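Local coordinates for protein leucyl aminopeptidase (Trypanosoma brucei brucei, PDB 5NTD) that probably removes leucine and other amino acids from the N termini of peptides, as a two-metal M17 aminopeptidase that binds manganese and the inhibitor bestatin, at residues G[280-286]-G[332-338]; G[51-56]-G[104-109]; G[15-19]-G[211-215]. All blocks are in the same frame, centred on the assembly; numbering follows the deposited sequence.

Contact 1: residues G[280-286]-G[332-338]; sequences PVKKVSL and PVQLSCT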
ATOM      1  N   PRO G 280     -13.625 -25.720  47.999  1.00 37.80           N
ATOM      2  CA  PRO G 280     -12.973 -24.622  47.292  1.00 35.02           C
ATOM      3  C   PRO G 280     -13.617 -23.301  47.581  1.00 33.03           C
ATOM      4  O   PRO G 280     -14.831 -23.219  47.723  1.00 32.67           O
ATOM      5  CB  PRO G 280     -13.146 -24.992  45.820  1.00 36.09           C
ATOM      6  CG  PRO G 280     -13.867 -26.306  45.770  1.00 37.86           C
ATOM      7  CD  PRO G 280     -14.416 -26.591  47.107  1.00 38.13           C
ATOM      8  N   VAL G 281     -12.815 -22.256  47.625  1.00 30.95           N
ATOM      9  CA  VAL G 281     -13.383 -20.898  47.837  1.00 31.80           C
ATOM     10  C   VAL G 281     -14.188 -20.435  46.609  1.00 33.05           C
ATOM     11  O   VAL G 281     -14.962 -19.515  46.680  1.00 32.75           O
ATOM     12  CB  VAL G 281     -12.321 -19.819  48.196  1.00 31.89           C
ATOM     13  CG1 VAL G 281     -11.562 -20.191  49.444  1.00 31.41           C
ATOM     14  CG2 VAL G 281     -11.333 -19.572  47.057  1.00 33.24           C
ATOM     15  N   LYS G 282     -13.904 -21.063  45.472  1.00 35.52           N
ATOM     16  CA  LYS G 282     -14.469 -20.710  44.170  1.00 36.83           C
ATOM     17  C   LYS G 282     -14.196 -21.794  43.165  1.00 35.33           C
ATOM     18  O   LYS G 282     -13.201 -22.503  43.231  1.00 33.31           O
ATOM     19  CB  LYS G 282     -13.818 -19.405  43.633  1.00 40.05           C
ATOM     20  CG  LYS G 282     -14.718 -18.485  42.816  1.00 42.97           C
ATOM     21  CD  LYS G 282     -15.835 -17.951  43.690  1.00 44.24           C
ATOM     22  CE  LYS G 282     -15.888 -16.451  43.714  1.00 46.60           C
ATOM     23  NZ  LYS G 282     -16.828 -16.044  44.790  1.00 48.33           N
ATOM     24  N   LYS G 283     -15.067 -21.870  42.187  1.00 36.64           N
ATOM     25  CA  LYS G 283     -14.811 -22.703  40.988  1.00 37.42           C
ATOM     26  C   LYS G 283     -14.525 -21.798  39.784  1.00 36.02           C
ATOM     27  O   LYS G 283     -15.373 -20.988  39.367  1.00 33.13           O
ATOM     28  CB  LYS G 283     -15.990 -23.616  40.685  1.00 41.51           C
ATOM     29  CG  LYS G 283     -16.438 -24.448  41.868  1.00 44.20           C
ATOM     30  CD  LYS G 283     -17.411 -25.533  41.417  1.00 49.60           C
ATOM     31  CE  LYS G 283     -18.454 -25.895  42.469  1.00 53.84           C
ATOM     32  NZ  LYS G 283     -19.781 -25.328  42.057  1.00 58.19           N
ATOM     33  N   VAL G 284     -13.327 -21.953  39.235  1.00 33.73           N
ATOM     34  CA  VAL G 284     -12.851 -21.093  38.168  1.00 32.69           C
ATOM     35  C   VAL G 284     -12.423 -21.934  36.983  1.00 31.91           C
ATOM     36  O   VAL G 284     -11.637 -22.845  37.112  1.00 34.55           O
ATOM     37  CB  VAL G 284     -11.669 -20.216  38.615  1.00 32.98           C
ATOM     38  CG1 VAL G 284     -11.232 -19.303  37.492  1.00 33.04           C
ATOM     39  CG2 VAL G 284     -12.040 -19.382  39.816  1.00 33.35           C
ATOM     40  N   SER G 285     -12.930 -21.567  35.818  1.00 32.03           N
ATOM     41  CA  SER G 285     -12.512 -22.157  34.528  1.00 30.82           C
ATOM     42  C   SER G 285     -11.641 -21.191  33.758  1.00 30.76           C
ATOM     43  O   SER G 285     -12.035 -20.054  33.477  1.00 33.42           O
ATOM     44  CB  SER G 285     -13.688 -22.545  33.675  1.00 30.57           C
ATOM     45  OG  SER G 285     -14.343 -23.687  34.197  1.00 30.04           O
ATOM     46  N   LEU G 286     -10.450 -21.656  33.443  1.00 29.60           N
ATOM     47  CA  LEU G 286      -9.498 -20.900  32.657  1.00 30.15           C
ATOM     48  C   LEU G 286      -9.557 -21.388  31.227  1.00 31.22           C
ATOM     49  O   LEU G 286      -9.600 -22.590  30.979  1.00 32.04           O
ATOM     50  CB  LEU G 286      -8.066 -21.066  33.165  1.00 30.37           C
ATOM     51  CG  LEU G 286      -7.853 -20.774  34.651  1.00 31.30           C
ATOM     52  CD1 LEU G 286      -6.431 -21.143  35.068  1.00 31.12           C
ATOM     53  CD2 LEU G 286      -8.102 -19.305  34.971  1.00 31.62           C
ATOM     54  N   PRO G 332      -6.636 -22.993  47.258  1.00 29.50           N
ATOM     55  CA  PRO G 332      -7.953 -23.570  47.492  1.00 29.71           C
ATOM     56  C   PRO G 332      -9.009 -23.136  46.487  1.00 30.73           C
ATOM     57  O   PRO G 332     -10.112 -22.753  46.846  1.00 29.77           O
ATOM     58  CB  PRO G 332      -8.307 -23.084  48.890  1.00 29.15           C
ATOM     59  CG  PRO G 332      -7.612 -21.771  49.018  1.00 30.35           C
ATOM     60  CD  PRO G 332      -6.372 -21.849  48.169  1.00 30.33           C
ATOM     61  N   VAL G 333      -8.654 -23.271  45.220  1.00 31.20           N
ATOM     62  CA  VAL G 333      -9.552 -22.951  44.098  1.00 29.78           C
ATOM     63  C   VAL G 333      -9.711 -24.156  43.236  1.00 28.18           C
ATOM     64  O   VAL G 333      -8.748 -24.823  42.879  1.00 29.85           O
ATOM     65  CB  VAL G 333      -8.988 -21.824  43.199  1.00 29.97           C
ATOM     66  CG1 VAL G 333     -10.049 -21.364  42.233  1.00 30.20           C
ATOM     67  CG2 VAL G 333      -8.566 -20.633  44.026  1.00 30.18           C
ATOM     68  N   GLN G 334     -10.939 -24.459  42.909  1.00 27.73           N
ATOM     69  CA  GLN G 334     -11.176 -25.543  41.986  1.00 30.16           C
ATOM     70  C   GLN G 334     -10.990 -24.962  40.589  1.00 30.40           C
ATOM     71  O   GLN G 334     -11.643 -23.990  40.260  1.00 29.48           O
ATOM     72  CB  GLN G 334     -12.586 -26.119  42.125  1.00 31.25           C
ATOM     73  CG  GLN G 334     -12.809 -27.310  41.205  1.00 33.79           C
ATOM     74  CD  GLN G 334     -14.146 -27.941  41.434  1.00 35.96           C
ATOM     75  OE1 GLN G 334     -14.768 -27.739  42.477  1.00 38.89           O
ATOM     76  NE2 GLN G 334     -14.552 -28.792  40.524  1.00 37.20           N
ATOM     77  N   LEU G 335     -10.161 -25.616  39.790  1.00 29.89           N
ATOM     78  CA  LEU G 335      -9.784 -25.102  38.474  1.00 31.36           C
ATOM     79  C   LEU G 335      -9.985 -26.073  37.360  1.00 30.19           C
ATOM     80  O   LEU G 335      -9.626 -27.242  37.477  1.00 32.94           O
ATOM     81  CB  LEU G 335      -8.287 -24.730  38.438  1.00 31.86           C
ATOM     82  CG  LEU G 335      -7.846 -23.511  39.237  1.00 32.56           C
ATOM     83  CD1 LEU G 335      -6.336 -23.404  39.175  1.00 32.93           C
ATOM     84  CD2 LEU G 335      -8.489 -22.251  38.680  1.00 34.10           C
ATOM     85  N   SER G 336     -10.511 -25.563  36.259  1.00 28.79           N
ATOM     86  CA  SER G 336     -10.292 -26.193  34.924  1.00 27.94           C
ATOM     87  C   SER G 336      -9.401 -25.242  34.137  1.00 26.96           C
ATOM     88  O   SER G 336      -9.417 -24.036  34.350  1.00 26.22           O
ATOM     89  CB  SER G 336     -11.580 -26.451  34.169  1.00 27.73           C
ATOM     90  OG  SER G 336     -12.251 -25.234  33.884  1.00 28.96           O
ATOM     91  N   CYS G 337      -8.594 -25.817  33.289  1.00 27.23           N
ATOM     92  CA  CYS G 337      -7.703 -25.057  32.410  1.00 27.24           C
ATOM     93  C   CYS G 337      -7.750 -25.667  31.026  1.00 26.66           C
ATOM     94  O   CYS G 337      -7.273 -26.766  30.784  1.00 25.30           O
ATOM     95  CB  CYS G 337      -6.273 -25.071  32.917  1.00 28.01           C
ATOM     96  SG  CYS G 337      -5.122 -24.194  31.816  1.00 29.33           S
ATOM     97  N   THR G 338      -8.403 -24.944  30.138  1.00 27.47           N
ATOM     98  CA  THR G 338      -8.647 -25.425  28.769  1.00 27.80           C
ATOM     99  C   THR G 338      -7.714 -24.673  27.811  1.00 28.34           C
ATOM    100  O   THR G 338      -7.785 -23.457  27.663  1.00 28.72           O
ATOM    101  CB  THR G 338     -10.126 -25.289  28.382  1.00 27.44           C
ATOM    102  OG1 THR G 338     -10.912 -26.164  29.209  1.00 27.08           O
ATOM    103  CG2 THR G 338     -10.350 -25.661  26.920  1.00 27.25           C
TER
HETATM  104  O   HOH W   1     -11.414 -24.523  31.411  1.00 38.72           O

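Contact 2: residues G[51-56]-G[104-109]; sequences GTHKQL and VGEVPT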
ATOM      1  N   GLY G  51      16.859  -0.426  44.853  1.00 30.56           N
ATOM      2  CA  GLY G  51      15.827   0.184  45.673  1.00 31.56           C
ATOM      3  C   GLY G  51      15.536   1.595  45.257  1.00 32.21           C
ATOM      4  O   GLY G  51      16.167   2.139  44.349  1.00 32.66           O
ATOM      5  N   THR G  52      14.573   2.206  45.928  1.00 31.58           N
ATOM      6  CA  THR G  52      14.220   3.612  45.649  1.00 30.53           C
ATOM      7  C   THR G  52      15.299   4.540  46.171  1.00 30.66           C
ATOM      8  O   THR G  52      16.148   4.142  46.974  1.00 31.64           O
ATOM      9  CB  THR G  52      12.890   4.001  46.285  1.00 33.18           C
ATOM     10  OG1 THR G  52      12.971   3.834  47.714  1.00 35.41           O
ATOM     11  CG2 THR G  52      11.741   3.124  45.745  1.00 34.33           C
ATOM     12  N   HIS G  53      15.243   5.785  45.735  1.00 30.33           N
ATOM     13  CA  HIS G  53      16.166   6.844  46.198  1.00 30.82           C
ATOM     14  C   HIS G  53      16.236   6.893  47.735  1.00 34.68           C
ATOM     15  O   HIS G  53      17.339   6.901  48.339  1.00 37.35           O
ATOM     16  CB  HIS G  53      15.717   8.193  45.706  1.00 30.35           C
ATOM     17  CG  HIS G  53      16.699   9.292  45.946  1.00 30.50           C
ATOM     18  ND1 HIS G  53      16.722  10.019  47.112  1.00 31.66           N
ATOM     19  CD2 HIS G  53      17.667   9.824  45.155  1.00 31.28           C
ATOM     20  CE1 HIS G  53      17.664  10.945  47.038  1.00 32.76           C
ATOM     21  NE2 HIS G  53      18.252  10.848  45.856  1.00 31.90           N
ATOM     22  N   LYS G  54      15.063   6.827  48.361  1.00 33.76           N
ATOM     23  CA  LYS G  54      14.959   6.851  49.847  1.00 33.64           C
ATOM     24  C   LYS G  54      15.438   5.553  50.459  1.00 32.21           C
ATOM     25  O   LYS G  54      16.229   5.565  51.398  1.00 32.38           O
ATOM     26  CB  LYS G  54      13.529   7.177  50.334  1.00 33.61           C
ATOM     27  N   GLN G  55      15.009   4.429  49.911  1.00 32.29           N
ATOM     28  CA  GLN G  55      15.428   3.116  50.484  1.00 33.58           C
ATOM     29  C   GLN G  55      16.952   2.921  50.469  1.00 35.78           C
ATOM     30  O   GLN G  55      17.560   2.426  51.417  1.00 37.55           O
ATOM     31  CB  GLN G  55      14.836   1.959  49.731  1.00 34.38           C
ATOM     32  CG  GLN G  55      13.371   1.767  49.974  1.00 35.63           C
ATOM     33  CD  GLN G  55      12.724   0.926  48.881  1.00 39.32           C
ATOM     34  OE1 GLN G  55      13.317   0.635  47.850  1.00 38.83           O
ATOM     35  NE2 GLN G  55      11.497   0.516  49.126  1.00 42.07           N
ATOM     36  N   LEU G  56      17.555   3.369  49.395  1.00 37.24           N
ATOM     37  CA  LEU G  56      19.036   3.305  49.225  1.00 39.34           C
ATOM     38  C   LEU G  56      19.808   4.123  50.287  1.00 40.68           C
ATOM     39  O   LEU G  56      20.987   3.862  50.543  1.00 41.44           O
ATOM     40  CB  LEU G  56      19.467   3.751  47.799  1.00 37.86           C
ATOM     41  CG  LEU G  56      19.100   2.790  46.653  1.00 35.83           C
ATOM     42  CD1 LEU G  56      19.263   3.492  45.296  1.00 35.43           C
ATOM     43  CD2 LEU G  56      19.929   1.514  46.703  1.00 35.84           C
ATOM     44  N   VAL G 104      24.573  -0.745  41.637  1.00 28.96           N
ATOM     45  CA  VAL G 104      23.435  -0.094  42.310  1.00 29.24           C
ATOM     46  C   VAL G 104      22.400   0.305  41.227  1.00 29.15           C
ATOM     47  O   VAL G 104      22.786   0.822  40.175  1.00 28.11           O
ATOM     48  CB  VAL G 104      23.866   1.162  43.064  1.00 29.28           C
ATOM     49  CG1 VAL G 104      22.682   1.864  43.671  1.00 29.54           C
ATOM     50  CG2 VAL G 104      24.856   0.804  44.150  1.00 30.88           C
ATOM     51  N   GLY G 105      21.126   0.089  41.533  1.00 26.38           N
ATOM     52  CA  GLY G 105      20.024   0.507  40.666  1.00 27.34           C
ATOM     53  C   GLY G 105      18.937   1.214  41.415  1.00 27.22           C
ATOM     54  O   GLY G 105      18.492   0.736  42.441  1.00 29.62           O
ATOM     55  N   GLU G 106      18.541   2.365  40.902  1.00 28.35           N
ATOM     56  CA  GLU G 106      17.526   3.209  41.544  1.00 29.92           C
ATOM     57  C   GLU G 106      16.157   3.000  40.887  1.00 29.62           C
ATOM     58  O   GLU G 106      15.946   3.312  39.717  1.00 28.56           O
ATOM     59  CB  GLU G 106      17.907   4.710  41.549  1.00 31.05           C
ATOM     60  CG  GLU G 106      16.964   5.583  42.379  1.00 31.99           C
ATOM     61  CD  GLU G 106      17.306   7.065  42.315  1.00 34.46           C
ATOM     62  OE1 GLU G 106      18.489   7.413  42.472  1.00 36.41           O
ATOM     63  OE2 GLU G 106      16.376   7.896  42.096  1.00 36.44           O
ATOM     64  N   VAL G 107      15.229   2.547  41.703  1.00 29.70           N
ATOM     65  CA  VAL G 107      13.813   2.371  41.311  1.00 30.35           C
ATOM     66  C   VAL G 107      13.029   3.670  41.546  1.00 31.45           C
ATOM     67  O   VAL G 107      13.086   4.231  42.636  1.00 35.33           O
ATOM     68  CB  VAL G 107      13.145   1.254  42.127  1.00 29.33           C
ATOM     69  CG1 VAL G 107      11.728   0.997  41.641  1.00 29.10           C
ATOM     70  CG2 VAL G 107      13.976  -0.015  42.048  1.00 28.14           C
ATOM     71  N   PRO G 108      12.285   4.162  40.539  1.00 31.75           N
ATOM     72  CA  PRO G 108      11.418   5.306  40.809  1.00 32.16           C
ATOM     73  C   PRO G 108      10.321   5.016  41.830  1.00 32.91           C
ATOM     74  O   PRO G 108       9.908   3.873  42.022  1.00 34.23           O
ATOM     75  CB  PRO G 108      10.807   5.620  39.455  1.00 30.63           C
ATOM     76  CG  PRO G 108      10.802   4.331  38.754  1.00 31.70           C
ATOM     77  CD  PRO G 108      12.073   3.641  39.191  1.00 31.52           C
ATOM     78  N   THR G 109       9.868   6.063  42.485  1.00 34.30           N
ATOM     79  CA  THR G 109       8.697   5.941  43.370  1.00 35.74           C
ATOM     80  C   THR G 109       7.424   6.363  42.628  1.00 33.93           C
ATOM     81  O   THR G 109       6.350   5.997  43.050  1.00 34.81           O
ATOM     82  CB  THR G 109       8.750   6.796  44.670  1.00 36.97           C
ATOM     83  OG1 THR G 109       9.024   8.146  44.332  1.00 38.67           O
ATOM     84  CG2 THR G 109       9.768   6.276  45.647  1.00 38.63           C
TER
HETATM   85  O   HOH W   2      13.726   6.952  43.518  1.00 38.48           O

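Contact 3: residues G[15-19]-G[211-215]; sequences FVQSC and RLVDA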
ATOM      1  N   PHE G  15      13.040 -31.344  23.902  1.00 31.28           N
ATOM      2  CA  PHE G  15      12.509 -30.000  24.224  1.00 29.10           C
ATOM      3  C   PHE G  15      11.344 -30.145  25.168  1.00 28.41           C
ATOM      4  O   PHE G  15      11.201 -29.381  26.115  1.00 27.62           O
ATOM      5  CB  PHE G  15      12.086 -29.201  22.958  1.00 28.47           C
ATOM      6  CG  PHE G  15      11.363 -27.925  23.295  1.00 27.32           C
ATOM      7  CD1 PHE G  15      12.066 -26.851  23.821  1.00 27.09           C
ATOM      8  CD2 PHE G  15       9.995 -27.827  23.145  1.00 26.86           C
ATOM      9  CE1 PHE G  15      11.416 -25.682  24.168  1.00 28.00           C
ATOM     10  CE2 PHE G  15       9.327 -26.657  23.481  1.00 27.90           C
ATOM     11  CZ  PHE G  15      10.049 -25.578  24.005  1.00 27.85           C
ATOM     12  N   VAL G  16      10.493 -31.124  24.884  1.00 28.11           N
ATOM     13  CA  VAL G  16       9.358 -31.430  25.792  1.00 28.87           C
ATOM     14  C   VAL G  16       9.902 -31.636  27.214  1.00 29.20           C
ATOM     15  O   VAL G  16       9.438 -31.031  28.187  1.00 28.79           O
ATOM     16  CB  VAL G  16       8.562 -32.682  25.352  1.00 28.55           C
ATOM     17  CG1 VAL G  16       7.631 -33.188  26.462  1.00 28.27           C
ATOM     18  CG2 VAL G  16       7.736 -32.323  24.126  1.00 28.80           C
ATOM     19  N   GLN G  17      10.899 -32.485  27.288  1.00 29.41           N
ATOM     20  CA  GLN G  17      11.497 -32.848  28.572  1.00 30.63           C
ATOM     21  C   GLN G  17      12.074 -31.619  29.273  1.00 29.16           C
ATOM     22  O   GLN G  17      11.886 -31.443  30.476  1.00 27.11           O
ATOM     23  CB  GLN G  17      12.558 -33.941  28.400  1.00 33.02           C
ATOM     24  CG  GLN G  17      13.026 -34.517  29.746  1.00 37.17           C
ATOM     25  CD  GLN G  17      14.219 -35.453  29.635  1.00 41.03           C
ATOM     26  OE1 GLN G  17      15.100 -35.293  28.783  1.00 46.13           O
ATOM     27  NE2 GLN G  17      14.239 -36.468  30.488  1.00 43.28           N
ATOM     28  N   SER G  18      12.740 -30.754  28.506  1.00 27.46           N
ATOM     29  CA  SER G  18      13.324 -29.508  29.071  1.00 26.69           C
ATOM     30  C   SER G  18      12.231 -28.646  29.733  1.00 27.15           C
ATOM     31  O   SER G  18      12.475 -27.943  30.695  1.00 27.77           O
ATOM     32  CB  SER G  18      14.033 -28.674  27.990  1.00 27.20           C
ATOM     33  OG  SER G  18      13.079 -27.959  27.175  1.00 27.50           O
ATOM     34  N   CYS G  19      11.035 -28.674  29.161  1.00 27.44           N
ATOM     35  CA  CYS G  19       9.927 -27.868  29.688  1.00 27.90           C
ATOM     36  C   CYS G  19       9.283 -28.554  30.897  1.00 28.06           C
ATOM     37  O   CYS G  19       8.986 -27.905  31.921  1.00 27.17           O
ATOM     38  CB  CYS G  19       8.870 -27.568  28.614  1.00 28.60           C
ATOM     39  SG  CYS G  19       9.522 -26.525  27.278  1.00 29.98           S
ATOM     40  N   ARG G 211       9.437 -19.451  28.628  1.00 27.13           N
ATOM     41  CA  ARG G 211      10.087 -20.480  27.787  1.00 26.31           C
ATOM     42  C   ARG G 211       9.170 -20.889  26.659  1.00 26.06           C
ATOM     43  O   ARG G 211       9.578 -20.984  25.499  1.00 26.20           O
ATOM     44  CB  ARG G 211      10.460 -21.693  28.633  1.00 26.87           C
ATOM     45  CG  ARG G 211      11.293 -22.728  27.886  1.00 27.29           C
ATOM     46  CD  ARG G 211      11.758 -23.876  28.792  1.00 27.53           C
ATOM     47  NE  ARG G 211      12.533 -24.818  28.010  1.00 27.13           N
ATOM     48  CZ  ARG G 211      13.783 -24.604  27.594  1.00 27.38           C
ATOM     49  NH1 ARG G 211      14.454 -23.512  27.945  1.00 25.85           N
ATOM     50  NH2 ARG G 211      14.366 -25.506  26.792  1.00 28.04           N
ATOM     51  N   LEU G 212       7.932 -21.169  27.012  1.00 25.24           N
ATOM     52  CA  LEU G 212       6.937 -21.655  26.045  1.00 25.75           C
ATOM     53  C   LEU G 212       6.676 -20.580  24.953  1.00 27.38           C
ATOM     54  O   LEU G 212       6.564 -20.882  23.774  1.00 28.08           O
ATOM     55  CB  LEU G 212       5.639 -22.041  26.727  1.00 25.73           C
ATOM     56  CG  LEU G 212       5.722 -23.227  27.714  1.00 25.88           C
ATOM     57  CD1 LEU G 212       4.477 -23.289  28.538  1.00 25.58           C
ATOM     58  CD2 LEU G 212       5.929 -24.548  26.992  1.00 26.00           C
ATOM     59  N   VAL G 213       6.597 -19.338  25.396  1.00 27.70           N
ATOM     60  CA  VAL G 213       6.294 -18.216  24.507  1.00 28.83           C
ATOM     61  C   VAL G 213       7.483 -17.903  23.580  1.00 27.17           C
ATOM     62  O   VAL G 213       7.329 -17.789  22.371  1.00 28.60           O
ATOM     63  CB  VAL G 213       5.835 -16.989  25.309  1.00 28.58           C
ATOM     64  CG1 VAL G 213       5.602 -15.798  24.387  1.00 29.20           C
ATOM     65  CG2 VAL G 213       4.546 -17.323  26.021  1.00 27.48           C
ATOM     66  N   ASP G 214       8.666 -17.842  24.167  1.00 27.12           N
ATOM     67  CA  ASP G 214       9.947 -17.648  23.419  1.00 26.11           C
ATOM     68  C   ASP G 214      10.171 -18.735  22.369  1.00 27.08           C
ATOM     69  O   ASP G 214      10.701 -18.500  21.313  1.00 26.51           O
ATOM     70  CB  ASP G 214      11.169 -17.683  24.344  1.00 26.13           C
ATOM     71  CG  ASP G 214      11.496 -16.331  24.965  1.00 26.34           C
ATOM     72  OD1 ASP G 214      11.099 -15.283  24.416  1.00 24.07           O
ATOM     73  OD2 ASP G 214      12.105 -16.346  26.045  1.00 24.96           O
ATOM     74  N   ALA G 215       9.784 -19.956  22.701  1.00 27.87           N
ATOM     75  CA  ALA G 215      10.104 -21.112  21.867  1.00 26.93           C
ATOM     76  C   ALA G 215       9.509 -20.901  20.496  1.00 27.04           C
ATOM     77  O   ALA G 215       8.341 -20.527  20.373  1.00 28.12           O
ATOM     78  CB  ALA G 215       9.585 -22.402  22.485  1.00 26.48           C
TER

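Contact 1: residues G[280-286]-G[332-338]
Val284 and Leu286 pair with Leu335 and Cys337 on one face of two parallel strands whose axes approach to 4.5 Å. Bonds alternate in the parallel manner: Val284 N gives to Gln334 O at 2.8 Å, and Val284 O takes Ser336 N. Leu286 N and Leu286 O continue the ladder to Ser336 O and Thr338 N. The packing is tight here. Leu335 CD2 lies 3.8 Å from Val284 CB, the two side chains running alongside each other. Val284 CG2 meets Val333 CG1 at 3.7 Å.

On the other face Ser285 OG and Ser336 OG bond at 2.6 Å. Ser336 OG sits between its backbone N and carbonyl carbon (chi1 63°), which turns it to Ser285. A water bridges Ser336 OG, Leu286 O and Thr338 OG1, so these buried polar atoms are satisfied. Thr338 OG1 also bonds Thr271.

The loose part is the loop residues that lead in, Val281 and Pro332. Val281 N still bonds Pro332 O at 2.9 Å, but both residues are exposed. Gln334 reaches out extended beside Pro280 and Lys283, its OE1 3.6 Å from Lys283 CD.

The pair lies in the catalytic-domain sheet that carries the active site: strand 283-291 runs on to Lys289 of the manganese, bicarbonate and bestatin sites. Strand 395-400 flanks 283-291, and 268-274 flanks 334-344. Helices 314-328 and 511-519 cover the Leu286 and Leu335 face; helix 374-387 touches Ser285 and Thr338.

Contact 2: residues G[51-56]-G[104-109]
Gly51 joins Gly105 and Val107 through two backbone bonds of a parallel strand pair. Gly51 N gives to Gly105 O at 3.1 Å. Gly51 O takes Val107 N at 2.8 Å, with the donor 52° above the carbonyl plane. Thr52 CA makes a CA-H...O contact to Val107 O, at 3.3 Å. Residues 53-56 then turn with helical backbone angles. Strands 46-52 and 99-107 are neighbours in the mixed sheet of the N-terminal, macro-clan domain. Helix 69-77 packs on Leu56 and Val104, helix 120-131 on Val107.

Side chains add to the junction. Thr52 CG2 meets Thr109 CG2 at 3.7 Å, the two side chains roughly perpendicular. The Leu56 and Val104 side chains run past one another in opposite senses, with Leu56 CD2 4.1 Å from Val104 CG1. Glu106 runs out extended, with CG anti to the backbone N (chi1 -172°), and this carries its carboxylate alongside His53. The carboxylate lies at the edge of the imidazole, the planes 77° apart, with OE1 3.7 Å from His53 CD2. A water takes His53 N and gives to Glu106 OE2 and Val107 O.

Thr52 OG1 accepts from Gln55 N in an ST motif, and Gln55 OE1 takes Thr52 N. Residues 51-56 are thus held by polar bonds of the turn and a water as well as by the sheet. Glu106 may mildly favour a protonated His53, but the charged atoms are not in contact.

Contact 3: residues G[15-19]-G[211-215]
Ser18 and Arg211 make the polar centre of this helix-to-helix contact. Arg211 NH2 gives to Ser18 OG at 2.8 Å, and Arg211 NE adds a weak bond to the same oxygen. The serine oxygen lies near the guanidinium edge, tilted 22° from its plane at NH2. Cys19 SG is at the edge too, 3.5 Å from Arg211 NE.

Apolar atoms close in around this pair. Phe15 CZ touches Ala215 CB at 3.6 Å, and Phe15 CE1 comes within 4.0 Å of Arg211 NH2. The ring and guanidinium planes are 30° apart. Leu212 CD2 meets Cys19 SG at 4.1 Å. That sulfur also lies over one face of the Phe15 ring, offset toward the rim.

Ser18 OG is set by its own bond to Phe15 O at 2.6 Å, and the same oxygen accepts from the arginine. Arg211 CG is anti to the backbone N (chi1 -173°) and the chain stays extended to NE, which brings the guanidinium to Ser18 on the other helix. Further out, Asn164 OD1 and Tyr176 O take Arg211 NH1.

Helix 6-20 thus packs against the C-terminal end of helix 196-214. Helix 222-236 adds Ile228 against both Cys19 and Leu212, and helix 314-328 touches Leu212 and Val213.

Overall arrangement
From the N terminus, helix 6-20 opens contact 3, which closes far along the chain at residues 211-215. Contact 2 is nested inside that long loop. It pairs neighbouring strands 46-52 and 99-107 of the six-stranded sheet in the N-terminal region. Contact 1 follows in series and closes a shorter loop, which contains helix 314-328, within the catalytic domain. None of the three cross. Contact 3 joins the N-terminal helix to the C-terminal end of helix 196-214, while contacts 1 and 2 each work inside one sheet. The centres of contacts 1 and 2 are about 38 Å apart; contacts 1 and 3 are closer, about 25 Å between centres.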